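Side-chain contacts in catalase (Bacillus pumilus, PDB 4QOL), which breaks down hydrogen peroxide at a haem centre and also shows peroxidase-like reactivity toward phenolic substrates: residues V17-N20 and Q21-R24; L34-Y37 and H38-E41; K151-P154 and V155-I158; R163-D166 and F167-T171; T244-L247 and Y248-E252. One frame throughout, in Å; residues are numbered along the deposited sequence. Where two conformers were deposited one is given.

Interaction 1 of 5, residues V17-N20 and Q21-R24; sequences VGDN and QNSR
Asp19 turns its carboxylate onto the chain that follows and holds it with three hydrogen bonds. Asp19 OD1 takes two backbone donors, Gln21 N at 2.8 Å and Asn22 N at 3.0 Å. Both arrive on the same face of the carboxylate, the first on the anti side, the second from well above the plane. Asp19 OD2 uses its syn lone pair for the side-chain amide of Asn22, whose ND2 lies 3.0 Å away in a fairly straight bond (163°). This oxygen lies close to the plane of the Asn22 amide, which stands perpendicular to the carboxylate. With CG anti to the backbone N of Asp19 (chi1 -172°), the acid swings forward along the chain, and the bond to Gln21 N makes an Asx turn. Gln21 bends back at chi2, Gln21 CD lying 3.4 Å from Asn20 C. Its polar end belongs to the subunit interface: OE1 accepts from Lys142 of the second subunit, and NE2 donates to Glu385 and Glu395 of the third. Asp19 itself is buried and packs on Arg413 of the second subunit. With three N-H groups turned onto one carboxylate, its negative charge is probably well stabilised despite the burial.

Interaction 2 of 5, residues L34-Y37 and H38-E41; sequences LDDY and HLIE
A helix N-cap joins Asp36 to the first turn of helix 37-46. Asp36 OD1 accepts from Leu39 N at 3.1 Å, the donor lying far above the carboxylate plane, while Leu39 CB packs on that same face of the acid, 3.3 Å from Asp36 CG. The backbone adds the first helical bond, Ile40 N to Asp36 O. The cap has further partners: OD1 forms a salt bridge with Arg413 of the second subunit, and OD2 accepts from Arg24 N.

One residue further on, Tyr37 OH donates to Glu41 OE2 at 2.6 Å, meeting it on the anti side and 31° out of the carboxylate plane. Both side chains leave with CG anti to the backbone N (chi1 176° and -178°), and the glutamate runs out extended, which carries its carboxylate to the phenol oxygen. Glu41 CB sits over one face of the Tyr37 ring, off-centre and 4.2 Å from the centroid, a CH-pi contact. Gln13 also binds the phenol oxygen, and Glu41 OE1 accepts from Asn12 N and from Gln368 of the third subunit. An aspartate N-cap, its carboxylate taking the N-H three residues on, is a classical start to an alpha-helix; the Tyr37-Glu41 bond braces that first turn.

Interaction 3 of 5, residues K151-P154 and V155-I158; sequences KPDP and VTNI
Asp153 OD1 is gripped by two consecutive backbone N-H groups, Val155 N at 2.7 Å and Thr156 N at 3.2 Å. The first donor comes nearly end-on to the C-O bond, the second from above the carboxylate plane. What brings the oxygen there is the chi1 of 176°, which sets CG trans to the aspartate's own nitrogen and sends the acid forward over the turn. Thr156 answers across it at about a right angle: its OG1 stands 3.3 Å from Asp153 CB and accepts from Ile158 N at 3.0 Å, an ST turn. For this the hydroxyl occupies the slot between backbone N and carbonyl carbon (chi1 70°), which leaves CG2 pointing away from the carbonyl.

The backbone closes the loop twice, through Asn157 N to Asp153 O at 2.8 Å and Asp153 N to Ile158 O at 2.9 Å. A water accepts from Asn157 ND2 and donates to Asp153 O, and Pro152 CB packs 3.8 Å from Asn157 ND2. The other carboxylate oxygen, Asp153 OD2, is hydrogen-bonded to His381 of the fourth subunit. Without the carboxylate, as with an alanine here, Val155 N and Thr156 N would probably lose their shared acceptor and that histidine its mate. An Asx turn and an ST turn thus combine with an alpha turn that closes on Asn157, in left-handed helical conformation, and reverse the chain in the loop joining helix 143-150 to helix 161-169.

Interaction 4 of 5, residues R163-D166 and F167-T171; sequences RYWD and FMTLT
Thr169 OG1 lies among three polar neighbours: Trp165 O at 2.8 Å, Asp166 O at 3.1 Å and a water at 2.9 Å. The water donates to the hydroxyl; the hydroxyl's own proton can serve either carbonyl. A chi1 of 59° folds OG1 back over the preceding helical turn, the crowded position between backbone N and carbonyl carbon, and sends Thr169 CG2 to the edge of the Trp165 ring, 4.1 Å from CE3. Trp165 O also accepts the regular helical bond from Thr169 N. The same water donates to Asp166 OD1 at 2.6 Å, bridging the two side chains, and Leu170 CD1 packs 3.5 Å from Asp166 OD1.

These residues form the last turns of helix 161-169, which lies against helices 434-448 and 453-466 of the helical C-terminal region found in catalases. Trp165 NE1 and Tyr164 OH are both hydrogen-bonded to Asp447 OD2 there, whereas Asp166 OD2 is hydrogen-bonded to Tyr384 OH and the backbone N of Arg388, both of the fourth subunit.

Where the helix ends, Leu170 N makes only a weak bond to Asp166 O. Thr171 folds back, its OG1 donating to Phe167 O at 2.8 Å while sitting over the centre of the Phe167 ring, 3.6 Å above the plane. The sulfur of Met168 lies at the edge of this ring, in its plane, brought round by the bend of the methionine chain at chi2.

Interaction 5 of 5, residues T244-L247 and Y248-E252; sequences TRDL and YDRIE
Asp246 and Arg250 form a salt bridge one turn apart on helix 242-253. Arg250 NE points almost straight at Asp246 OD2, 2.8 Å away with an N-H...O angle of 175°. The oxygen lies at the edge of the guanidinium and in its plane, and the nitrogen reaches it from the syn side, somewhat out of the carboxylate plane; the two flat groups are 64° apart. The arginine runs extended from CG to NE, with CG anti to the carbonyl carbon (chi1 -75°), which lays the chain back along the preceding turn, Arg250 CG 3.2 Å from Asp246 O. That carbonyl also accepts the helical bond from Arg250 N, 2.9 Å from Asp246 O. Beyond the bridge, Arg250 NH2 and NH1 also make long, weak ion pairs with Glu193 and Glu222.

Leu247, buried on a different side of the helix, supplies the apolar part of the contact. It lies alongside Ile251, both pointing the same way, with the two CD1 methyls 4.0 Å apart, and Ile251 continues onto Ala63 of strand 60-69. A methionine in place of Arg250 would probably leave the Asp246 carboxylate without its cationic mate and freer to turn. The helix thus keeps one flank for charge and another for the core: one nearly straight N-H...O bond through NE pairs the two charges and probably offsets the negative charge of Asp246.

In the fold
The five contacts follow one another along the chain without overlapping. Interactions 1 and 2, with centres 10 Å apart, touch directly in the N-terminal arm: Asn20 OD1 meets His38 NE2 at 2.7 Å, joining the loop before strand 25-26 to helix 37-46. This arm reaches far from the chain's centre into other subunits. Interactions 3 and 4, centres 16 Å apart, are also neighbours, through Arg163 of helix 161-169 packing on the 151-154 loop; both face the fourth subunit. Interaction 5 stands apart on helix 242-253, about 32 Å from interaction 3 between centres, yet in the tetramer its Tyr248 packs on Thr156 of the second subunit. Local turns and helix ends therefore also shape the tetramer's interfaces.

Interaction 1 of 5, residues V17-N20 and Q21-R24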
loop_
_atom_site.group_PDB
_atom_site.type_symbol
_atom_site.label_atom_id
_atom_site.label_comp_id
_atom_site.label_asym_id
_atom_site.label_seq_id
_atom_site.Cartn_x
_atom_site.Cartn_y
_atom_site.Cartn_z
ATOM N N VAL A 17 12.646 -20.167 -18.845
ATOM C CA VAL A 17 11.929 -19.461 -19.864
ATOM C C VAL A 17 12.377 -19.972 -21.257
ATOM O O VAL A 17 13.546 -19.870 -21.595
ATOM C CB VAL A 17 12.182 -17.931 -19.712
ATOM C CG1 VAL A 17 11.763 -17.138 -20.955
ATOM C CG2 VAL A 17 11.411 -17.438 -18.477
ATOM N N GLY A 18 11.429 -20.459 -22.045
ATOM C CA GLY A 18 11.742 -20.896 -23.403
ATOM C C GLY A 18 12.043 -19.802 -24.431
ATOM O O GLY A 18 12.837 -20.008 -25.377
ATOM N N ASP A 19 11.409 -18.642 -24.265
ATOM C CA ASP A 19 11.560 -17.514 -25.203
ATOM C C ASP A 19 11.358 -16.198 -24.442
ATOM O O ASP A 19 10.259 -15.908 -23.991
ATOM C CB ASP A 19 10.486 -17.668 -26.278
ATOM C CG ASP A 19 10.620 -16.673 -27.463
ATOM O OD1 ASP A 19 11.283 -15.645 -27.390
ATOM O OD2 ASP A 19 10.054 -17.000 -28.526
ATOM N N ASN A 20 12.438 -15.424 -24.337
ATOM C CA ASN A 20 12.384 -14.151 -23.708
ATOM C C ASN A 20 12.269 -13.000 -24.699
ATOM O O ASN A 20 12.515 -11.862 -24.288
ATOM C CB ASN A 20 13.598 -13.983 -22.793
ATOM C CG ASN A 20 13.474 -12.783 -21.822
ATOM O OD1 ASN A 20 12.429 -12.566 -21.209
ATOM N ND2 ASN A 20 14.538 -12.030 -21.703
ATOM N N GLN A 21 11.968 -13.324 -25.967
ATOM C CA GLN A 21 11.877 -12.326 -27.048
ATOM C C GLN A 21 10.485 -12.058 -27.540
ATOM O O GLN A 21 10.149 -10.907 -27.886
ATOM C CB GLN A 21 12.740 -12.741 -28.262
ATOM C CG GLN A 21 14.117 -13.293 -27.917
ATOM C CD GLN A 21 14.864 -12.487 -26.856
ATOM O OE1 GLN A 21 14.903 -11.232 -26.910
ATOM N NE2 GLN A 21 15.502 -13.188 -25.918
ATOM N N ASN A 22 9.662 -13.116 -27.665
ATOM C CA ASN A 22 8.354 -12.983 -28.330
ATOM C C ASN A 22 7.247 -13.277 -27.347
ATOM O O ASN A 22 7.273 -14.323 -26.654
ATOM C CB ASN A 22 8.239 -13.945 -29.527
ATOM C CG ASN A 22 9.386 -13.784 -30.508
ATOM O OD1 ASN A 22 9.527 -12.705 -31.121
ATOM N ND2 ASN A 22 10.294 -14.750 -30.522
ATOM N N SER A 23 6.261 -12.404 -27.318
ATOM C CA SER A 23 4.982 -12.643 -26.739
ATOM C C SER A 23 4.261 -13.769 -27.468
ATOM O O SER A 23 4.560 -14.108 -28.602
ATOM C CB SER A 23 4.083 -11.394 -26.844
ATOM O OG SER A 23 4.627 -10.296 -26.160
ATOM N N ARG A 24 3.295 -14.360 -26.769
ATOM C CA ARG A 24 2.502 -15.412 -27.364
ATOM C C ARG A 24 1.279 -14.865 -28.094
ATOM O O ARG A 24 0.468 -14.127 -27.508
ATOM C CB ARG A 24 2.112 -16.379 -26.225
ATOM C CG ARG A 24 1.599 -17.677 -26.659
ATOM C CD ARG A 24 1.298 -18.530 -25.431
ATOM N NE ARG A 24 1.241 -19.927 -25.836
ATOM C CZ ARG A 24 0.664 -20.874 -25.120
ATOM N NH1 ARG A 24 -0.002 -20.547 -23.992
ATOM N NH2 ARG A 24 0.708 -22.108 -25.565
#

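Interaction 2 of 5, residues L34-Y37 and H38-E41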
loop_
_atom_site.group_PDB
_atom_site.type_symbol
_atom_site.label_atom_id
_atom_site.label_comp_id
_atom_site.label_asym_id
_atom_site.label_seq_id
_atom_site.Cartn_x
_atom_site.Cartn_y
_atom_site.Cartn_z
ATOM N N LEU A 34 -3.798 -13.919 -23.387
ATOM C CA LEU A 34 -3.773 -13.773 -21.927
ATOM C C LEU A 34 -2.899 -14.849 -21.289
ATOM O O LEU A 34 -2.252 -14.612 -20.275
ATOM C CB LEU A 34 -5.190 -13.815 -21.370
ATOM C CG LEU A 34 -5.402 -13.470 -19.895
ATOM C CD1 LEU A 34 -4.777 -12.143 -19.558
ATOM C CD2 LEU A 34 -6.903 -13.553 -19.543
ATOM N N ASP A 35 -2.935 -16.071 -21.829
ATOM C CA ASP A 35 -2.105 -17.201 -21.315
ATOM C C ASP A 35 -0.628 -17.036 -21.793
ATOM O O ASP A 35 -0.089 -17.806 -22.610
ATOM C CB ASP A 35 -2.664 -18.558 -21.724
ATOM C CG ASP A 35 -1.844 -19.715 -21.226
ATOM O OD1 ASP A 35 -1.085 -19.545 -20.251
ATOM O OD2 ASP A 35 -1.954 -20.830 -21.786
ATOM N N ASP A 36 0.040 -16.063 -21.190
ATOM C CA ASP A 36 1.476 -15.834 -21.370
ATOM C C ASP A 36 1.977 -15.415 -20.012
ATOM O O ASP A 36 2.115 -14.210 -19.724
ATOM C CB ASP A 36 1.723 -14.722 -22.404
ATOM C CG ASP A 36 3.211 -14.570 -22.772
ATOM O OD1 ASP A 36 4.064 -15.088 -22.030
ATOM O OD2 ASP A 36 3.481 -14.007 -23.859
ATOM N N TYR A 37 2.169 -16.388 -19.142
ATOM C CA TYR A 37 2.504 -16.073 -17.768
ATOM C C TYR A 37 3.817 -15.280 -17.681
ATOM O O TYR A 37 3.948 -14.374 -16.860
ATOM C CB TYR A 37 2.639 -17.370 -16.941
ATOM C CG TYR A 37 3.085 -17.108 -15.504
ATOM C CD1 TYR A 37 2.142 -16.750 -14.535
ATOM C CD2 TYR A 37 4.447 -17.188 -15.107
ATOM C CE1 TYR A 37 2.521 -16.530 -13.222
ATOM C CE2 TYR A 37 4.816 -16.929 -13.801
ATOM C CZ TYR A 37 3.852 -16.614 -12.846
ATOM O OH TYR A 37 4.226 -16.311 -11.559
ATOM N N HIS A 38 4.813 -15.671 -18.473
ATOM C CA HIS A 38 6.072 -14.958 -18.448
ATOM C C HIS A 38 5.917 -13.469 -18.778
ATOM O O HIS A 38 6.477 -12.610 -18.090
ATOM C CB HIS A 38 7.092 -15.605 -19.408
ATOM C CG HIS A 38 8.420 -14.879 -19.502
ATOM N ND1 HIS A 38 9.117 -14.424 -18.404
ATOM C CD2 HIS A 38 9.206 -14.597 -20.558
ATOM C CE1 HIS A 38 10.262 -13.879 -18.783
ATOM N NE2 HIS A 38 10.313 -13.911 -20.087
ATOM N N LEU A 39 5.189 -13.159 -19.828
ATOM C CA LEU A 39 4.943 -11.763 -20.228
ATOM C C LEU A 39 4.271 -11.006 -19.062
ATOM O O LEU A 39 4.729 -9.927 -18.664
ATOM C CB LEU A 39 4.044 -11.629 -21.470
ATOM C CG LEU A 39 3.593 -10.244 -21.926
ATOM C CD1 LEU A 39 4.795 -9.453 -22.484
ATOM C CD2 LEU A 39 2.488 -10.250 -23.014
ATOM N N ILE A 40 3.191 -11.584 -18.539
ATOM C CA ILE A 40 2.411 -10.872 -17.567
ATOM C C ILE A 40 3.227 -10.744 -16.262
ATOM O O ILE A 40 3.258 -9.658 -15.621
ATOM C CB ILE A 40 1.041 -11.513 -17.334
ATOM C CG1 ILE A 40 0.207 -11.518 -18.602
ATOM C CG2 ILE A 40 0.300 -10.796 -16.219
ATOM C CD1 ILE A 40 0.021 -10.149 -19.200
ATOM N N GLU A 41 3.969 -11.789 -15.855
ATOM C CA GLU A 41 4.707 -11.697 -14.584
ATOM C C GLU A 41 5.798 -10.616 -14.697
ATOM O O GLU A 41 6.051 -9.857 -13.757
ATOM C CB GLU A 41 5.346 -13.055 -14.241
ATOM C CG GLU A 41 6.122 -13.117 -12.898
ATOM C CD GLU A 41 6.940 -14.416 -12.727
ATOM O OE1 GLU A 41 8.030 -14.486 -13.282
ATOM O OE2 GLU A 41 6.574 -15.200 -11.875
#

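Interaction 3 of 5, residues K151-P154 and V155-I158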
loop_
_atom_site.group_PDB
_atom_site.type_symbol
_atom_site.label_atom_id
_atom_site.label_comp_id
_atom_site.label_asym_id
_atom_site.label_seq_id
_atom_site.Cartn_x
_atom_site.Cartn_y
_atom_site.Cartn_z
ATOM N N LYS A 151 9.713 23.874 -1.117
ATOM C CA LYS A 151 9.415 22.959 -2.187
ATOM C C LYS A 151 8.835 23.692 -3.363
ATOM O O LYS A 151 8.202 24.764 -3.258
ATOM C CB LYS A 151 8.395 21.884 -1.758
ATOM C CG LYS A 151 8.947 20.747 -0.834
ATOM C CD LYS A 151 9.522 19.617 -1.598
ATOM C CE LYS A 151 10.167 18.549 -0.745
ATOM N NZ LYS A 151 10.518 17.351 -1.592
ATOM N N PRO A 152 8.981 23.096 -4.556
ATOM C CA PRO A 152 8.270 23.617 -5.704
ATOM C C PRO A 152 6.817 24.019 -5.395
ATOM O O PRO A 152 6.110 23.298 -4.714
ATOM C CB PRO A 152 8.384 22.461 -6.724
ATOM C CG PRO A 152 9.776 21.915 -6.421
ATOM C CD PRO A 152 9.832 21.954 -4.896
ATOM N N ASP A 153 6.410 25.175 -5.944
ATOM C CA ASP A 153 5.050 25.691 -5.823
ATOM C C ASP A 153 4.079 24.578 -6.200
ATOM O O ASP A 153 4.310 23.849 -7.211
ATOM C CB ASP A 153 4.942 26.963 -6.664
ATOM C CG ASP A 153 3.569 27.568 -6.731
ATOM O OD1 ASP A 153 2.653 26.909 -7.220
ATOM O OD2 ASP A 153 3.396 28.787 -6.462
ATOM N N PRO A 154 2.994 24.416 -5.411
ATOM C CA PRO A 154 2.084 23.307 -5.644
ATOM C C PRO A 154 1.278 23.453 -6.948
ATOM O O PRO A 154 0.606 22.511 -7.348
ATOM C CB PRO A 154 1.186 23.329 -4.410
ATOM C CG PRO A 154 1.200 24.764 -3.961
ATOM C CD PRO A 154 2.622 25.159 -4.194
ATOM N N VAL A 155 1.280 24.654 -7.550
ATOM C CA VAL A 155 0.594 24.836 -8.836
ATOM C C VAL A 155 1.561 24.653 -9.996
ATOM O O VAL A 155 1.225 23.926 -10.961
ATOM C CB VAL A 155 -0.060 26.234 -8.911
ATOM C CG1 VAL A 155 -0.881 26.370 -10.191
ATOM C CG2 VAL A 155 -0.938 26.494 -7.674
ATOM N N THR A 156 2.731 25.275 -9.925
ATOM C CA THR A 156 3.662 25.384 -11.043
ATOM C C THR A 156 4.722 24.289 -11.091
ATOM O O THR A 156 5.348 24.089 -12.145
ATOM C CB THR A 156 4.440 26.678 -11.025
ATOM O OG1 THR A 156 5.351 26.659 -9.935
ATOM C CG2 THR A 156 3.513 27.887 -10.930
ATOM N N ASN A 157 4.904 23.552 -9.976
ATOM C CA ASN A 157 6.054 22.624 -9.824
ATOM C C ASN A 157 7.413 23.266 -9.998
ATOM O O ASN A 157 8.393 22.563 -10.340
ATOM C CB ASN A 157 5.904 21.427 -10.842
ATOM C CG ASN A 157 6.681 20.216 -10.445
ATOM O OD1 ASN A 157 7.295 19.485 -11.310
ATOM N ND2 ASN A 157 6.760 20.003 -9.144
ATOM N N ILE A 158 7.539 24.570 -9.693
ATOM C CA ILE A 158 8.850 25.255 -9.718
ATOM C C ILE A 158 9.088 25.945 -8.387
ATOM O O ILE A 158 8.188 26.555 -7.841
ATOM C CB ILE A 158 8.927 26.290 -10.884
ATOM C CG1 ILE A 158 8.676 25.519 -12.177
ATOM C CG2 ILE A 158 10.317 26.952 -10.940
ATOM C CD1 ILE A 158 8.867 26.345 -13.430
HETATM O O HOH W 1 4.446 20.678 -7.586
#

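Interaction 4 of 5, residues R163-D166 and F167-T171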
loop_
_atom_site.group_PDB
_atom_site.type_symbol
_atom_site.label_atom_id
_atom_site.label_comp_id
_atom_site.label_asym_id
_atom_site.label_seq_id
_atom_site.Cartn_x
_atom_site.Cartn_y
_atom_site.Cartn_z
ATOM N N ARG A 163 7.991 32.428 -2.098
ATOM C CA ARG A 163 7.257 31.600 -1.146
ATOM C C ARG A 163 8.101 31.298 0.098
ATOM O O ARG A 163 7.650 31.471 1.255
ATOM C CB ARG A 163 6.816 30.303 -1.833
ATOM C CG ARG A 163 5.813 30.565 -2.960
ATOM C CD ARG A 163 5.482 29.324 -3.736
ATOM N NE ARG A 163 4.484 28.515 -3.007
ATOM C CZ ARG A 163 4.783 27.503 -2.165
ATOM N NH1 ARG A 163 3.805 26.972 -1.487
ATOM N NH2 ARG A 163 6.022 27.032 -2.059
ATOM N N TYR A 164 9.352 30.839 -0.077
ATOM C CA TYR A 164 10.123 30.474 1.118
ATOM C C TYR A 164 10.636 31.689 1.831
ATOM O O TYR A 164 10.754 31.675 3.090
ATOM C CB TYR A 164 11.259 29.490 0.827
ATOM C CG TYR A 164 12.326 29.787 -0.172
ATOM C CD1 TYR A 164 13.386 30.580 0.144
ATOM C CD2 TYR A 164 12.314 29.206 -1.445
ATOM C CE1 TYR A 164 14.417 30.815 -0.754
ATOM C CE2 TYR A 164 13.351 29.365 -2.313
ATOM C CZ TYR A 164 14.394 30.197 -1.986
ATOM O OH TYR A 164 15.456 30.388 -2.891
ATOM N N TRP A 165 10.898 32.783 1.087
ATOM C CA TRP A 165 11.214 34.003 1.817
ATOM C C TRP A 165 10.038 34.569 2.622
ATOM O O TRP A 165 10.277 35.113 3.706
ATOM C CB TRP A 165 11.817 35.079 0.883
ATOM C CG TRP A 165 13.259 34.805 0.555
ATOM C CD1 TRP A 165 13.768 34.348 -0.628
ATOM C CD2 TRP A 165 14.365 34.957 1.421
ATOM N NE1 TRP A 165 15.134 34.219 -0.544
ATOM C CE2 TRP A 165 15.508 34.586 0.720
ATOM C CE3 TRP A 165 14.518 35.441 2.752
ATOM C CZ2 TRP A 165 16.782 34.584 1.308
ATOM C CZ3 TRP A 165 15.774 35.505 3.297
ATOM C CH2 TRP A 165 16.897 35.038 2.601
ATOM N N ASP A 166 8.796 34.385 2.149
ATOM C CA ASP A 166 7.627 34.782 2.915
ATOM C C ASP A 166 7.683 34.056 4.260
ATOM O O ASP A 166 7.611 34.663 5.332
ATOM C CB ASP A 166 6.347 34.438 2.219
ATOM C CG ASP A 166 5.081 34.955 2.937
ATOM O OD1 ASP A 166 5.136 35.995 3.635
ATOM O OD2 ASP A 166 3.995 34.406 2.628
ATOM N N PHE A 167 7.801 32.756 4.201
ATOM C CA PHE A 167 7.915 31.956 5.453
ATOM C C PHE A 167 9.084 32.323 6.309
ATOM O O PHE A 167 8.940 32.487 7.529
ATOM C CB PHE A 167 7.972 30.421 5.136
ATOM C CG PHE A 167 8.144 29.542 6.343
ATOM C CD1 PHE A 167 7.029 29.083 7.105
ATOM C CD2 PHE A 167 9.424 29.194 6.748
ATOM C CE1 PHE A 167 7.270 28.327 8.290
ATOM C CE2 PHE A 167 9.657 28.503 7.931
ATOM C CZ PHE A 167 8.575 28.018 8.657
ATOM N N MET A 168 10.276 32.356 5.727
ATOM C CA MET A 168 11.474 32.598 6.501
ATOM C C MET A 168 11.487 33.955 7.187
ATOM O O MET A 168 11.853 34.056 8.383
ATOM C CB MET A 168 12.727 32.426 5.665
ATOM C CG MET A 168 12.985 31.036 5.187
ATOM S SD MET A 168 13.258 29.764 6.425
ATOM C CE MET A 168 13.232 28.359 5.275
ATOM N N THR A 169 11.067 34.988 6.486
ATOM C CA THR A 169 11.037 36.346 7.085
ATOM C C THR A 169 10.113 36.471 8.298
ATOM O O THR A 169 10.408 37.217 9.238
ATOM C CB THR A 169 10.678 37.438 6.035
ATOM O OG1 THR A 169 9.413 37.201 5.436
ATOM C CG2 THR A 169 11.785 37.553 5.015
ATOM N N LEU A 170 8.989 35.735 8.248
ATOM C CA LEU A 170 8.014 35.626 9.279
ATOM C C LEU A 170 8.384 34.613 10.404
ATOM O O LEU A 170 7.645 34.485 11.406
ATOM C CB LEU A 170 6.657 35.317 8.708
ATOM C CG LEU A 170 6.092 36.418 7.770
ATOM C CD1 LEU A 170 4.829 35.936 7.092
ATOM C CD2 LEU A 170 5.803 37.674 8.590
ATOM N N THR A 171 9.556 34.020 10.248
ATOM C CA THR A 171 10.126 32.993 11.140
ATOM C C THR A 171 11.548 33.428 11.361
ATOM O O THR A 171 12.511 32.805 10.927
ATOM C CB THR A 171 10.031 31.619 10.457
ATOM O OG1 THR A 171 8.666 31.403 10.074
ATOM C CG2 THR A 171 10.493 30.501 11.342
HETATM O O HOH W 2 6.788 37.915 4.387
#

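Interaction 5 of 5, residues T244-L247 and Y248-E252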
loop_
_atom_site.group_PDB
_atom_site.type_symbol
_atom_site.label_atom_id
_atom_site.label_comp_id
_atom_site.label_asym_id
_atom_site.label_seq_id
_atom_site.Cartn_x
_atom_site.Cartn_y
_atom_site.Cartn_z
ATOM N N THR A 244 27.064 12.306 -6.592
ATOM C CA THR A 244 26.934 10.866 -6.547
ATOM C C THR A 244 28.104 10.214 -7.337
ATOM O O THR A 244 28.690 9.212 -6.908
ATOM C CB THR A 244 25.601 10.468 -7.176
ATOM O OG1 THR A 244 24.537 10.773 -6.266
ATOM C CG2 THR A 244 25.466 8.981 -7.453
ATOM N N ARG A 245 28.411 10.787 -8.486
ATOM C CA ARG A 245 29.489 10.258 -9.322
ATOM C C ARG A 245 30.836 10.263 -8.572
ATOM O O ARG A 245 31.551 9.263 -8.513
ATOM C CB ARG A 245 29.590 11.043 -10.601
ATOM C CG ARG A 245 30.566 10.387 -11.606
ATOM C CD ARG A 245 30.822 11.374 -12.754
ATOM N NE ARG A 245 29.576 11.725 -13.450
ATOM C CZ ARG A 245 29.020 11.054 -14.447
ATOM N NH1 ARG A 245 29.525 9.920 -14.885
ATOM N NH2 ARG A 245 27.936 11.535 -15.018
ATOM N N ASP A 246 31.137 11.418 -7.997
ATOM C CA ASP A 246 32.398 11.638 -7.273
ATOM C C ASP A 246 32.589 10.670 -6.117
ATOM O O ASP A 246 33.685 10.099 -5.956
ATOM C CB ASP A 246 32.409 13.067 -6.778
ATOM C CG ASP A 246 33.579 13.397 -5.904
ATOM O OD1 ASP A 246 34.683 13.755 -6.446
ATOM O OD2 ASP A 246 33.382 13.238 -4.655
ATOM N N LEU A 247 31.534 10.467 -5.332
ATOM C CA LEU A 247 31.612 9.552 -4.186
ATOM C C LEU A 247 31.917 8.115 -4.656
ATOM O O LEU A 247 32.837 7.460 -4.133
ATOM C CB LEU A 247 30.340 9.614 -3.336
ATOM C CG LEU A 247 30.334 8.710 -2.062
ATOM C CD1 LEU A 247 31.447 9.001 -1.046
ATOM C CD2 LEU A 247 28.965 8.811 -1.400
ATOM N N TYR A 248 31.161 7.657 -5.641
ATOM C CA TYR A 248 31.307 6.308 -6.135
ATOM C C TYR A 248 32.719 6.111 -6.666
ATOM O O TYR A 248 33.405 5.121 -6.379
ATOM C CB TYR A 248 30.269 6.037 -7.210
ATOM C CG TYR A 248 30.271 4.597 -7.681
ATOM C CD1 TYR A 248 31.125 4.187 -8.679
ATOM C CD2 TYR A 248 29.429 3.645 -7.083
ATOM C CE1 TYR A 248 31.153 2.860 -9.080
ATOM C CE2 TYR A 248 29.453 2.346 -7.484
ATOM C CZ TYR A 248 30.330 1.955 -8.469
ATOM O OH TYR A 248 30.297 0.613 -8.836
ATOM N N ASP A 249 33.134 7.075 -7.465
ATOM C CA ASP A 249 34.434 6.998 -8.143
ATOM C C ASP A 249 35.619 7.029 -7.185
ATOM O O ASP A 249 36.581 6.273 -7.379
ATOM C CB ASP A 249 34.544 8.148 -9.153
ATOM C CG ASP A 249 33.692 7.921 -10.399
ATOM O OD1 ASP A 249 33.052 6.824 -10.582
ATOM O OD2 ASP A 249 33.634 8.855 -11.229
ATOM N N ARG A 250 35.565 7.872 -6.166
ATOM C CA ARG A 250 36.593 7.868 -5.096
ATOM C C ARG A 250 36.777 6.491 -4.478
ATOM O O ARG A 250 37.886 5.982 -4.337
ATOM C CB ARG A 250 36.223 8.782 -3.942
ATOM C CG ARG A 250 36.392 10.223 -4.204
ATOM C CD ARG A 250 35.818 11.074 -3.060
ATOM N NE ARG A 250 35.777 12.478 -3.461
ATOM C CZ ARG A 250 36.761 13.362 -3.300
ATOM N NH1 ARG A 250 37.876 13.033 -2.655
ATOM N NH2 ARG A 250 36.604 14.613 -3.742
ATOM N N ILE A 251 35.644 5.891 -4.101
ATOM C CA ILE A 251 35.682 4.618 -3.458
ATOM C C ILE A 251 36.121 3.543 -4.418
ATOM O O ILE A 251 36.925 2.651 -4.049
ATOM C CB ILE A 251 34.320 4.300 -2.838
ATOM C CG1 ILE A 251 34.120 5.252 -1.651
ATOM C CG2 ILE A 251 34.235 2.835 -2.407
ATOM C CD1 ILE A 251 32.734 5.199 -1.021
ATOM N N GLU A 252 35.650 3.616 -5.663
ATOM C CA GLU A 252 36.011 2.585 -6.636
ATOM C C GLU A 252 37.525 2.616 -6.909
ATOM O O GLU A 252 38.161 1.568 -7.080
ATOM C CB GLU A 252 35.213 2.740 -7.907
ATOM C CG GLU A 252 34.972 1.381 -8.568
ATOM C CD GLU A 252 34.302 0.313 -7.627
ATOM O OE1 GLU A 252 34.455 -0.872 -7.947
ATOM O OE2 GLU A 252 33.604 0.582 -6.586
HETATM O O HOH W 3 32.184 8.465 -13.798
#